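Local coordinates for Two-component system response regulator/GGDEF domain protein (Aeromonas salmonicida, PDB 3LUF) that probably makes cyclic di-GMP from two GTP through a GGDEF domain absent from this chain, which holds the two receiver domains that precede it, at residues K4-D12 / E48-P59; T140-L149 / F230-S240. All coordinates share one frame; numbering follows the deposited sequence. Where two conformers were deposited one is given.

The chain holds two receiver domains in series, each a five-stranded parallel sheet flanked by helices. In the first, contact 1 joins strand 6-10 to its neighbour, strand 49-55. It closes the loop that carries helix 14-27 and edge strand 31-35, and its C-terminal end holds a magnesium ion. Helix 106-122 then leads into the second domain. There contact 2 sets the end of helix 134-145 against helix 232-248, so the first and last helices of that domain meet. It closes a long loop, strands 150-154 to 224-228, most of the domain. The two loops follow one another along the chain. The contact centres lie about 21 Å apart, and Leu148 CD1 packs 3.6 Å from Val50 O.

Contact 1: K4-D12 / E48-P59; sequences KQKILIVED and EYVVALVDLTLP. With MG (magnesium ion), chain G.
Glu48 opens the pairing with a salt bridge, its OE1 lying 2.7 Å from Lys6 NZ; the two side chains run side by side. Tyr49 follows. Leu8 CB makes an off-centre CH-pi contact with the Tyr49 ring, and Tyr49 OH bonds Asp33. Val50 N reaches Lys6 O, and the chain turns a corner there. From Ala52 on, the strands run parallel in regular register. Leu53 bonds twice, its N to Leu8 O and its O to Val10 N. Val51 and Leu53 lie on the face of Ile7 and Ile9, where helix 14-27 packs. Ala52 and Val54 share the other face with Leu8 and Val10. Asp55 N closes the ladder on Val10 O at 2.9 Å. With CG anti to the backbone N (chi1 180°), Asp55 sets OD2 2.1 Å from magnesium. Thr57 O and OG1, Asp12 OD1 and two waters complete six ligands. Thr57 N meets Asp55 OD1 from above the carboxylate plane, in an Asx turn. Leu58 CD1 then packs 3.5 Å from Val10 CG1. Asp55 is the predicted phosphorylation site of this receiver domain. Magnesium and Lys103, which bridges Asp55 and Glu11, probably offset the charge of the clustered carboxylates.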
loop_
_atom_site.group_PDB
_atom_site.type_symbol
_atom_site.label_atom_id
_atom_site.label_comp_id
_atom_site.label_asym_id
_atom_site.label_seq_id
_atom_site.Cartn_x
_atom_site.Cartn_y
_atom_site.Cartn_z
ATOM N N LYS B 4 3.411 -12.581 -23.878
ATOM C CA LYS B 4 2.959 -14.002 -23.652
ATOM C C LYS B 4 1.697 -14.016 -22.810
ATOM O O LYS B 4 1.552 -13.157 -21.953
ATOM C CB LYS B 4 4.062 -14.756 -22.918
ATOM C CG LYS B 4 5.205 -15.148 -23.827
ATOM C CD LYS B 4 6.476 -14.438 -23.488
ATOM C CE LYS B 4 6.972 -14.868 -22.137
ATOM N NZ LYS B 4 8.447 -14.973 -22.161
ATOM N N GLN B 5 0.782 -14.974 -23.039
ATOM C CA GLN B 5 -0.469 -14.970 -22.288
ATOM C C GLN B 5 -0.839 -16.373 -21.821
ATOM O O GLN B 5 -2.006 -16.675 -21.643
ATOM C CB GLN B 5 -1.584 -14.363 -23.138
ATOM C CG GLN B 5 -2.888 -14.080 -22.392
ATOM C CD GLN B 5 -3.950 -13.497 -23.289
ATOM O OE1 GLN B 5 -5.148 -13.723 -23.082
ATOM N NE2 GLN B 5 -3.520 -12.732 -24.293
ATOM N N LYS B 6 0.161 -17.235 -21.688
ATOM C CA LYS B 6 -0.090 -18.609 -21.240
ATOM C C LYS B 6 0.694 -18.905 -19.959
ATOM O O LYS B 6 1.787 -18.362 -19.758
ATOM C CB LYS B 6 0.292 -19.600 -22.345
ATOM C CG LYS B 6 -0.342 -20.970 -22.159
ATOM C CD LYS B 6 -0.716 -21.633 -23.473
ATOM C CE LYS B 6 0.441 -21.662 -24.439
ATOM N NZ LYS B 6 0.142 -22.715 -25.436
ATOM N N ILE B 7 0.131 -19.720 -19.066
ATOM C CA ILE B 7 0.937 -20.200 -17.920
ATOM C C ILE B 7 0.998 -21.717 -17.904
ATOM O O ILE B 7 0.146 -22.380 -18.484
ATOM C CB ILE B 7 0.471 -19.677 -16.525
ATOM C CG1 ILE B 7 -0.928 -20.186 -16.198
ATOM C CG2 ILE B 7 0.557 -18.127 -16.460
ATOM C CD1 ILE B 7 -1.135 -20.486 -14.770
ATOM N N LEU B 8 2.037 -22.228 -17.261
ATOM C CA LEU B 8 2.277 -23.667 -17.152
ATOM C C LEU B 8 2.124 -24.022 -15.668
ATOM O O LEU B 8 2.683 -23.359 -14.795
ATOM C CB LEU B 8 3.720 -23.965 -17.602
ATOM C CG LEU B 8 4.139 -25.449 -17.396
ATOM C CD1 LEU B 8 3.274 -26.303 -18.292
ATOM C CD2 LEU B 8 5.636 -25.656 -17.698
ATOM N N ILE B 9 1.409 -25.108 -15.415
ATOM C CA ILE B 9 1.257 -25.649 -14.058
ATOM C C ILE B 9 1.757 -27.077 -14.103
ATOM O O ILE B 9 1.310 -27.853 -14.950
ATOM C CB ILE B 9 -0.236 -25.613 -13.593
ATOM C CG1 ILE B 9 -0.746 -24.167 -13.558
ATOM C CG2 ILE B 9 -0.372 -26.211 -12.166
ATOM C CD1 ILE B 9 -2.262 -24.095 -13.267
ATOM N N VAL B 10 2.704 -27.410 -13.236
ATOM C CA VAL B 10 3.127 -28.819 -13.115
ATOM C C VAL B 10 2.957 -29.208 -11.651
ATOM O O VAL B 10 3.695 -28.741 -10.775
ATOM C CB VAL B 10 4.597 -29.020 -13.575
ATOM C CG1 VAL B 10 4.903 -30.509 -13.674
ATOM C CG2 VAL B 10 4.868 -28.298 -14.922
ATOM N N GLU B 11 1.943 -30.026 -11.401
ATOM C CA GLU B 11 1.506 -30.347 -10.045
ATOM C C GLU B 11 0.748 -31.676 -10.075
ATOM O O GLU B 11 -0.231 -31.828 -10.804
ATOM C CB GLU B 11 0.558 -29.226 -9.545
ATOM C CG GLU B 11 -0.221 -29.589 -8.249
ATOM C CD GLU B 11 0.693 -29.878 -7.052
ATOM O OE1 GLU B 11 1.298 -28.935 -6.532
ATOM O OE2 GLU B 11 0.717 -31.045 -6.576
ATOM N N ASP B 12 1.225 -32.664 -9.312
ATOM C CA ASP B 12 0.586 -33.968 -9.367
ATOM C C ASP B 12 -0.618 -34.120 -8.441
ATOM O O ASP B 12 -1.358 -35.074 -8.593
ATOM C CB ASP B 12 1.590 -35.129 -9.134
ATOM C CG ASP B 12 2.277 -35.060 -7.767
ATOM O OD1 ASP B 12 2.549 -33.947 -7.286
ATOM O OD2 ASP B 12 2.603 -36.127 -7.169
ATOM N N GLU B 48 6.787 -19.221 -24.817
ATOM C CA GLU B 48 5.339 -19.275 -24.899
ATOM C C GLU B 48 4.677 -18.876 -23.567
ATOM O O GLU B 48 3.527 -18.450 -23.544
ATOM C CB GLU B 48 4.909 -20.679 -25.283
ATOM C CG GLU B 48 3.677 -20.757 -26.163
ATOM C CD GLU B 48 3.535 -22.136 -26.790
ATOM O OE1 GLU B 48 2.392 -22.610 -26.958
ATOM O OE2 GLU B 48 4.580 -22.757 -27.096
ATOM N N TYR B 49 5.421 -18.991 -22.476
ATOM C CA TYR B 49 4.819 -18.885 -21.114
ATOM C C TYR B 49 5.272 -17.699 -20.320
ATOM O O TYR B 49 6.455 -17.378 -20.274
ATOM C CB TYR B 49 5.078 -20.154 -20.304
ATOM C CG TYR B 49 4.476 -21.365 -20.938
ATOM C CD1 TYR B 49 3.163 -21.767 -20.640
ATOM C CD2 TYR B 49 5.199 -22.097 -21.881
ATOM C CE1 TYR B 49 2.606 -22.889 -21.230
ATOM C CE2 TYR B 49 4.640 -23.211 -22.495
ATOM C CZ TYR B 49 3.355 -23.611 -22.163
ATOM O OH TYR B 49 2.820 -24.719 -22.764
ATOM N N VAL B 50 4.303 -17.047 -19.693
ATOM C CA VAL B 50 4.588 -15.981 -18.738
ATOM C C VAL B 50 5.400 -16.498 -17.542
ATOM O O VAL B 50 6.397 -15.880 -17.104
ATOM C CB VAL B 50 3.261 -15.357 -18.230
ATOM C CG1 VAL B 50 3.533 -14.246 -17.231
ATOM C CG2 VAL B 50 2.442 -14.804 -19.393
ATOM N N VAL B 51 4.976 -17.657 -17.017
ATOM C CA VAL B 51 5.554 -18.212 -15.793
ATOM C C VAL B 51 5.055 -19.634 -15.687
ATOM O O VAL B 51 4.032 -19.990 -16.280
ATOM C CB VAL B 51 5.047 -17.392 -14.562
ATOM C CG1 VAL B 51 3.522 -17.527 -14.459
ATOM C CG2 VAL B 51 5.808 -17.727 -13.241
ATOM N N ALA B 52 5.790 -20.437 -14.925
ATOM C CA ALA B 52 5.351 -21.796 -14.579
ATOM C C ALA B 52 5.162 -21.897 -13.072
ATOM O O ALA B 52 6.006 -21.424 -12.330
ATOM C CB ALA B 52 6.430 -22.795 -15.024
ATOM N N LEU B 53 4.071 -22.540 -12.629
ATOM C CA LEU B 53 3.887 -22.833 -11.194
ATOM C C LEU B 53 4.314 -24.280 -11.046
ATOM O O LEU B 53 3.736 -25.146 -11.700
ATOM C CB LEU B 53 2.429 -22.698 -10.798
ATOM C CG LEU B 53 1.880 -21.288 -11.077
ATOM C CD1 LEU B 53 0.406 -21.253 -10.633
ATOM C CD2 LEU B 53 2.689 -20.246 -10.336
ATOM N N VAL B 54 5.350 -24.503 -10.262
ATOM C CA VAL B 54 6.072 -25.779 -10.247
ATOM C C VAL B 54 6.079 -26.413 -8.863
ATOM O O VAL B 54 6.667 -25.860 -7.909
ATOM C CB VAL B 54 7.533 -25.619 -10.777
ATOM C CG1 VAL B 54 8.270 -27.010 -10.849
ATOM C CG2 VAL B 54 7.534 -24.957 -12.172
ATOM N N ASP B 55 5.481 -27.618 -8.780
ATOM C CA ASP B 55 5.546 -28.468 -7.591
ATOM C C ASP B 55 6.957 -29.085 -7.391
ATOM O O ASP B 55 7.638 -29.458 -8.371
ATOM C CB ASP B 55 4.474 -29.551 -7.723
ATOM C CG ASP B 55 4.418 -30.513 -6.537
ATOM O OD1 ASP B 55 4.654 -30.139 -5.365
ATOM O OD2 ASP B 55 4.088 -31.664 -6.802
ATOM N N LEU B 56 7.395 -29.149 -6.124
ATOM C CA LEU B 56 8.670 -29.801 -5.794
ATOM C C LEU B 56 8.521 -31.311 -5.635
ATOM O O LEU B 56 9.521 -32.031 -5.695
ATOM C CB LEU B 56 9.327 -29.187 -4.547
ATOM C CG LEU B 56 9.394 -27.655 -4.470
ATOM C CD1 LEU B 56 9.931 -27.221 -3.119
ATOM C CD2 LEU B 56 10.282 -27.117 -5.584
ATOM N N THR B 57 7.295 -31.801 -5.440
ATOM C CA THR B 57 7.117 -33.228 -5.241
ATOM C C THR B 57 6.471 -33.886 -6.463
ATOM O O THR B 57 5.297 -34.261 -6.428
ATOM C CB THR B 57 6.272 -33.512 -3.985
ATOM O OG1 THR B 57 4.965 -32.899 -4.131
ATOM C CG2 THR B 57 6.972 -32.993 -2.765
ATOM N N LEU B 58 7.212 -34.020 -7.558
ATOM C CA LEU B 58 6.595 -34.561 -8.776
ATOM C C LEU B 58 6.982 -36.023 -8.936
ATOM O O LEU B 58 8.029 -36.433 -8.439
ATOM C CB LEU B 58 7.027 -33.751 -10.007
ATOM C CG LEU B 58 6.348 -32.369 -10.050
ATOM C CD1 LEU B 58 7.088 -31.493 -11.104
ATOM C CD2 LEU B 58 4.828 -32.469 -10.285
ATOM N N PRO B 59 6.151 -36.818 -9.633
ATOM C CA PRO B 59 6.477 -38.255 -9.719
ATOM C C PRO B 59 7.818 -38.501 -10.390
ATOM O O PRO B 59 8.541 -39.424 -10.030
ATOM C CB PRO B 59 5.389 -38.802 -10.614
ATOM C CG PRO B 59 4.220 -37.937 -10.411
ATOM C CD PRO B 59 4.794 -36.522 -10.136
HETATM MG MG MG G . 3.629 -33.319 -5.660
HETATM O O HOH W 1 8.078 -14.450 -18.865
HETATM O O HOH W 2 2.106 -32.312 -4.712
HETATM O O HOH W 3 3.105 -35.159 -4.752
#

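Contact 2: T140-L149 / F230-S240; sequences TMAQLRKQLL and FEPEELQCRVS
This is a helix-helix contact in the second receiver domain, between the C-terminal end of helix 134-145, with the turn that follows it, and the start of helix 232-248. These are the first and last helices of the domain, and they lie on the same side of its parallel sheet. The axes of these short helix segments pass 10.2 Å apart and cross at -63°. Leu235 is the central apolar side chain. Its CG stands anti to the backbone N (chi1 172°), which turns CD2 toward Gln143 and Leu144. Leu144 CD2 meets that methyl at 3.9 Å and also touches Val239 CG2. Leu144 packs on Val129 and Val151 of the sheet behind. Leu149 CD1 reaches Val239 CG1 just past the turn that ends the first helix.

Two glutamines flank this core. Gln143 lays its amide across the start of the second helix, NE2 3.2 Å from Pro232 CG. Its OE1 lies near the plane of the Phe230 ring, at the edge, 3.8 Å from CE1. Gln147 comes in over the backbone of the second helix, NE2 3.3 Å from Gln236 CA; the amide planes of Gln147 and Gln236 are 53° apart. Gln147 OE1 takes a bond from a water, which also bonds Ser240 OG. Gln236 NE2 turns instead to Asp99 in the first domain. On the far side of the second helix, Glu234 and Arg238 bind the second subunit.

The two segments are joined mainly by van der Waals packing; one water links Gln147 and Ser240. Gln143 OE1 is buried without a hydrogen-bond partner, which probably costs some stability.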
loop_
_atom_site.group_PDB
_atom_site.type_symbol
_atom_site.label_atom_id
_atom_site.label_comp_id
_atom_site.label_asym_id
_atom_site.label_seq_id
_atom_site.Cartn_x
_atom_site.Cartn_y
_atom_site.Cartn_z
ATOM N N THR B 140 17.401 -3.417 -6.595
ATOM C CA THR B 140 15.992 -3.092 -6.728
ATOM C C THR B 140 15.536 -3.399 -8.148
ATOM O O THR B 140 14.444 -3.940 -8.345
ATOM C CB THR B 140 15.746 -1.604 -6.385
ATOM O OG1 THR B 140 16.128 -1.386 -5.031
ATOM C CG2 THR B 140 14.297 -1.246 -6.516
HETATM N N MSE B 141 16.368 -3.030 -9.121
HETATM C CA MSE B 141 16.128 -3.336 -10.533
HETATM C C MSE B 141 15.984 -4.828 -10.767
HETATM O O MSE B 141 15.060 -5.257 -11.438
HETATM C CB MSE B 141 17.220 -2.761 -11.429
HETATM C CG MSE B 141 17.071 -1.263 -11.618
HETATM SE SE MSE B 141 18.636 -0.751 -12.633
HETATM C CE MSE B 141 18.140 -1.733 -14.230
ATOM N N ALA B 142 16.868 -5.618 -10.160
ATOM C CA ALA B 142 16.782 -7.074 -10.327
ATOM C C ALA B 142 15.477 -7.636 -9.750
ATOM O O ALA B 142 14.843 -8.507 -10.376
ATOM C CB ALA B 142 18.002 -7.771 -9.707
ATOM N N GLN B 143 15.071 -7.115 -8.590
ATOM C CA GLN B 143 13.832 -7.533 -7.928
ATOM C C GLN B 143 12.644 -7.180 -8.841
ATOM O O GLN B 143 11.759 -7.976 -9.039
ATOM C CB GLN B 143 13.702 -6.877 -6.548
ATOM C CG GLN B 143 14.626 -7.484 -5.454
ATOM C CD GLN B 143 14.770 -6.633 -4.171
ATOM O OE1 GLN B 143 14.536 -5.420 -4.158
ATOM N NE2 GLN B 143 15.218 -7.276 -3.099
ATOM N N LEU B 144 12.630 -5.971 -9.406
ATOM C CA LEU B 144 11.530 -5.592 -10.291
ATOM C C LEU B 144 11.505 -6.369 -11.607
ATOM O O LEU B 144 10.437 -6.639 -12.160
ATOM C CB LEU B 144 11.556 -4.074 -10.556
ATOM C CG LEU B 144 11.438 -3.188 -9.314
ATOM C CD1 LEU B 144 11.763 -1.746 -9.649
ATOM C CD2 LEU B 144 10.043 -3.236 -8.707
ATOM N N ARG B 145 12.683 -6.739 -12.112
ATOM C CA ARG B 145 12.768 -7.542 -13.336
ATOM C C ARG B 145 12.216 -8.967 -13.098
ATOM O O ARG B 145 11.692 -9.580 -14.030
ATOM C CB ARG B 145 14.180 -7.566 -13.912
ATOM C CG ARG B 145 14.540 -6.246 -14.550
ATOM C CD ARG B 145 15.893 -6.208 -15.231
ATOM N NE ARG B 145 15.927 -4.975 -16.022
ATOM C CZ ARG B 145 17.027 -4.339 -16.393
ATOM N NH1 ARG B 145 18.231 -4.813 -16.051
ATOM N NH2 ARG B 145 16.921 -3.224 -17.100
ATOM N N LYS B 146 12.271 -9.430 -11.851
ATOM C CA LYS B 146 11.640 -10.717 -11.452
ATOM C C LYS B 146 10.129 -10.589 -11.224
ATOM O O LYS B 146 9.446 -11.561 -10.901
ATOM C CB LYS B 146 12.236 -11.224 -10.164
ATOM C CG LYS B 146 13.661 -11.716 -10.291
ATOM C CD LYS B 146 13.889 -12.886 -9.372
ATOM C CE LYS B 146 13.658 -12.473 -7.940
ATOM N NZ LYS B 146 13.466 -13.679 -7.087
ATOM N N GLN B 147 9.608 -9.379 -11.325
ATOM C CA GLN B 147 8.177 -9.188 -11.394
ATOM C C GLN B 147 7.763 -9.053 -12.885
ATOM O O GLN B 147 6.632 -8.700 -13.177
ATOM C CB GLN B 147 7.742 -7.958 -10.567
ATOM C CG GLN B 147 8.034 -8.045 -9.050
ATOM C CD GLN B 147 7.787 -6.738 -8.300
ATOM O OE1 GLN B 147 6.765 -6.071 -8.478
ATOM N NE2 GLN B 147 8.714 -6.395 -7.409
ATOM N N LEU B 148 8.691 -9.317 -13.804
ATOM C CA LEU B 148 8.508 -9.182 -15.256
ATOM C C LEU B 148 8.257 -7.751 -15.775
ATOM O O LEU B 148 7.838 -7.560 -16.926
ATOM C CB LEU B 148 7.434 -10.162 -15.782
ATOM C CG LEU B 148 7.737 -11.650 -15.493
ATOM C CD1 LEU B 148 6.611 -12.456 -16.074
ATOM C CD2 LEU B 148 9.102 -12.098 -16.117
ATOM N N LEU B 149 8.583 -6.755 -14.956
ATOM C CA LEU B 149 8.438 -5.372 -15.375
ATOM C C LEU B 149 9.577 -4.959 -16.323
ATOM O O LEU B 149 10.657 -5.553 -16.321
ATOM C CB LEU B 149 8.443 -4.450 -14.145
ATOM C CG LEU B 149 7.227 -4.585 -13.219
ATOM C CD1 LEU B 149 7.589 -4.100 -11.827
ATOM C CD2 LEU B 149 6.068 -3.773 -13.769
ATOM N N PHE B 230 14.188 -3.081 3.250
ATOM C CA PHE B 230 12.975 -3.843 2.918
ATOM C C PHE B 230 13.323 -5.159 2.226
ATOM O O PHE B 230 14.401 -5.294 1.601
ATOM C CB PHE B 230 12.003 -3.020 2.038
ATOM C CG PHE B 230 12.626 -2.516 0.747
ATOM C CD1 PHE B 230 12.702 -3.345 -0.381
ATOM C CD2 PHE B 230 13.147 -1.228 0.672
ATOM C CE1 PHE B 230 13.283 -2.889 -1.561
ATOM C CE2 PHE B 230 13.749 -0.767 -0.495
ATOM C CZ PHE B 230 13.821 -1.602 -1.609
ATOM N N GLU B 231 12.398 -6.121 2.329
ATOM C CA GLU B 231 12.513 -7.419 1.682
ATOM C C GLU B 231 11.886 -7.388 0.285
ATOM O O GLU B 231 10.996 -6.554 0.031
ATOM C CB GLU B 231 11.807 -8.460 2.545
ATOM C CG GLU B 231 12.404 -8.560 3.964
ATOM C CD GLU B 231 13.813 -9.163 3.977
ATOM O OE1 GLU B 231 14.083 -10.135 3.229
ATOM O OE2 GLU B 231 14.654 -8.644 4.739
ATOM N N PRO B 232 12.308 -8.294 -0.614
ATOM C CA PRO B 232 11.750 -8.375 -1.974
ATOM C C PRO B 232 10.242 -8.480 -2.025
ATOM O O PRO B 232 9.603 -7.858 -2.896
ATOM C CB PRO B 232 12.380 -9.667 -2.532
ATOM C CG PRO B 232 13.637 -9.793 -1.798
ATOM C CD PRO B 232 13.443 -9.233 -0.443
ATOM N N GLU B 233 9.662 -9.266 -1.111
ATOM C CA GLU B 233 8.213 -9.455 -1.075
ATOM C C GLU B 233 7.503 -8.163 -0.673
ATOM O O GLU B 233 6.381 -7.950 -1.102
ATOM C CB GLU B 233 7.767 -10.610 -0.134
ATOM C CG GLU B 233 8.303 -12.046 -0.527
ATOM C CD GLU B 233 9.728 -12.353 -0.008
ATOM O OE1 GLU B 233 10.464 -11.427 0.394
ATOM O OE2 GLU B 233 10.124 -13.546 -0.026
ATOM N N GLU B 234 8.129 -7.352 0.186
ATOM C CA GLU B 234 7.588 -6.057 0.562
ATOM C C GLU B 234 7.592 -5.114 -0.643
ATOM O O GLU B 234 6.563 -4.510 -0.959
ATOM C CB GLU B 234 8.347 -5.468 1.735
ATOM C CG GLU B 234 8.015 -6.204 3.037
ATOM C CD GLU B 234 8.878 -5.752 4.207
ATOM O OE1 GLU B 234 8.428 -5.921 5.362
ATOM O OE2 GLU B 234 10.011 -5.272 3.969
ATOM N N LEU B 235 8.702 -5.112 -1.377
ATOM C CA LEU B 235 8.820 -4.293 -2.586
ATOM C C LEU B 235 7.774 -4.729 -3.599
ATOM O O LEU B 235 7.059 -3.889 -4.142
ATOM C CB LEU B 235 10.239 -4.374 -3.212
ATOM C CG LEU B 235 10.352 -3.692 -4.588
ATOM C CD1 LEU B 235 10.186 -2.184 -4.497
ATOM C CD2 LEU B 235 11.667 -4.060 -5.234
ATOM N N GLN B 236 7.706 -6.034 -3.866
ATOM C CA GLN B 236 6.692 -6.578 -4.763
ATOM C C GLN B 236 5.281 -6.180 -4.385
ATOM O O GLN B 236 4.531 -5.768 -5.246
ATOM C CB GLN B 236 6.783 -8.101 -4.865
ATOM C CG GLN B 236 5.640 -8.732 -5.671
ATOM C CD GLN B 236 5.914 -10.209 -6.008
ATOM O OE1 GLN B 236 5.966 -10.595 -7.182
ATOM N NE2 GLN B 236 6.152 -11.011 -4.982
ATOM N N CYS B 237 4.926 -6.308 -3.096
ATOM C CA CYS B 237 3.583 -5.965 -2.618
ATOM C C CYS B 237 3.283 -4.490 -2.894
ATOM O O CYS B 237 2.215 -4.160 -3.401
ATOM C CB CYS B 237 3.492 -6.226 -1.108
ATOM S SG CYS B 237 1.976 -5.765 -0.348
ATOM N N ARG B 238 4.228 -3.617 -2.562
ATOM C CA ARG B 238 3.975 -2.173 -2.761
ATOM C C ARG B 238 3.807 -1.806 -4.244
ATOM O O ARG B 238 2.933 -0.986 -4.615
ATOM C CB ARG B 238 5.141 -1.360 -2.200
ATOM C CG ARG B 238 5.255 -1.442 -0.703
ATOM C CD ARG B 238 4.459 -0.316 0.004
ATOM N NE ARG B 238 3.038 -0.271 -0.327
ATOM C CZ ARG B 238 2.109 -1.095 0.162
ATOM N NH1 ARG B 238 2.460 -2.087 0.981
ATOM N NH2 ARG B 238 0.836 -0.953 -0.202
ATOM N N VAL B 239 4.688 -2.380 -5.059
ATOM C CA VAL B 239 4.665 -2.122 -6.483
ATOM C C VAL B 239 3.356 -2.628 -7.040
ATOM O O VAL B 239 2.651 -1.876 -7.711
ATOM C CB VAL B 239 5.886 -2.688 -7.202
ATOM C CG1 VAL B 239 5.637 -2.716 -8.744
ATOM C CG2 VAL B 239 7.107 -1.863 -6.865
ATOM N N SER B 240 2.965 -3.863 -6.691
ATOM C CA SER B 240 1.699 -4.384 -7.216
ATOM C C SER B 240 0.512 -3.515 -6.820
ATOM O O SER B 240 -0.342 -3.195 -7.657
ATOM C CB SER B 240 1.463 -5.832 -6.764
ATOM O OG SER B 240 2.510 -6.590 -7.302
HETATM O O HOH W 4 4.299 -6.722 -9.254
#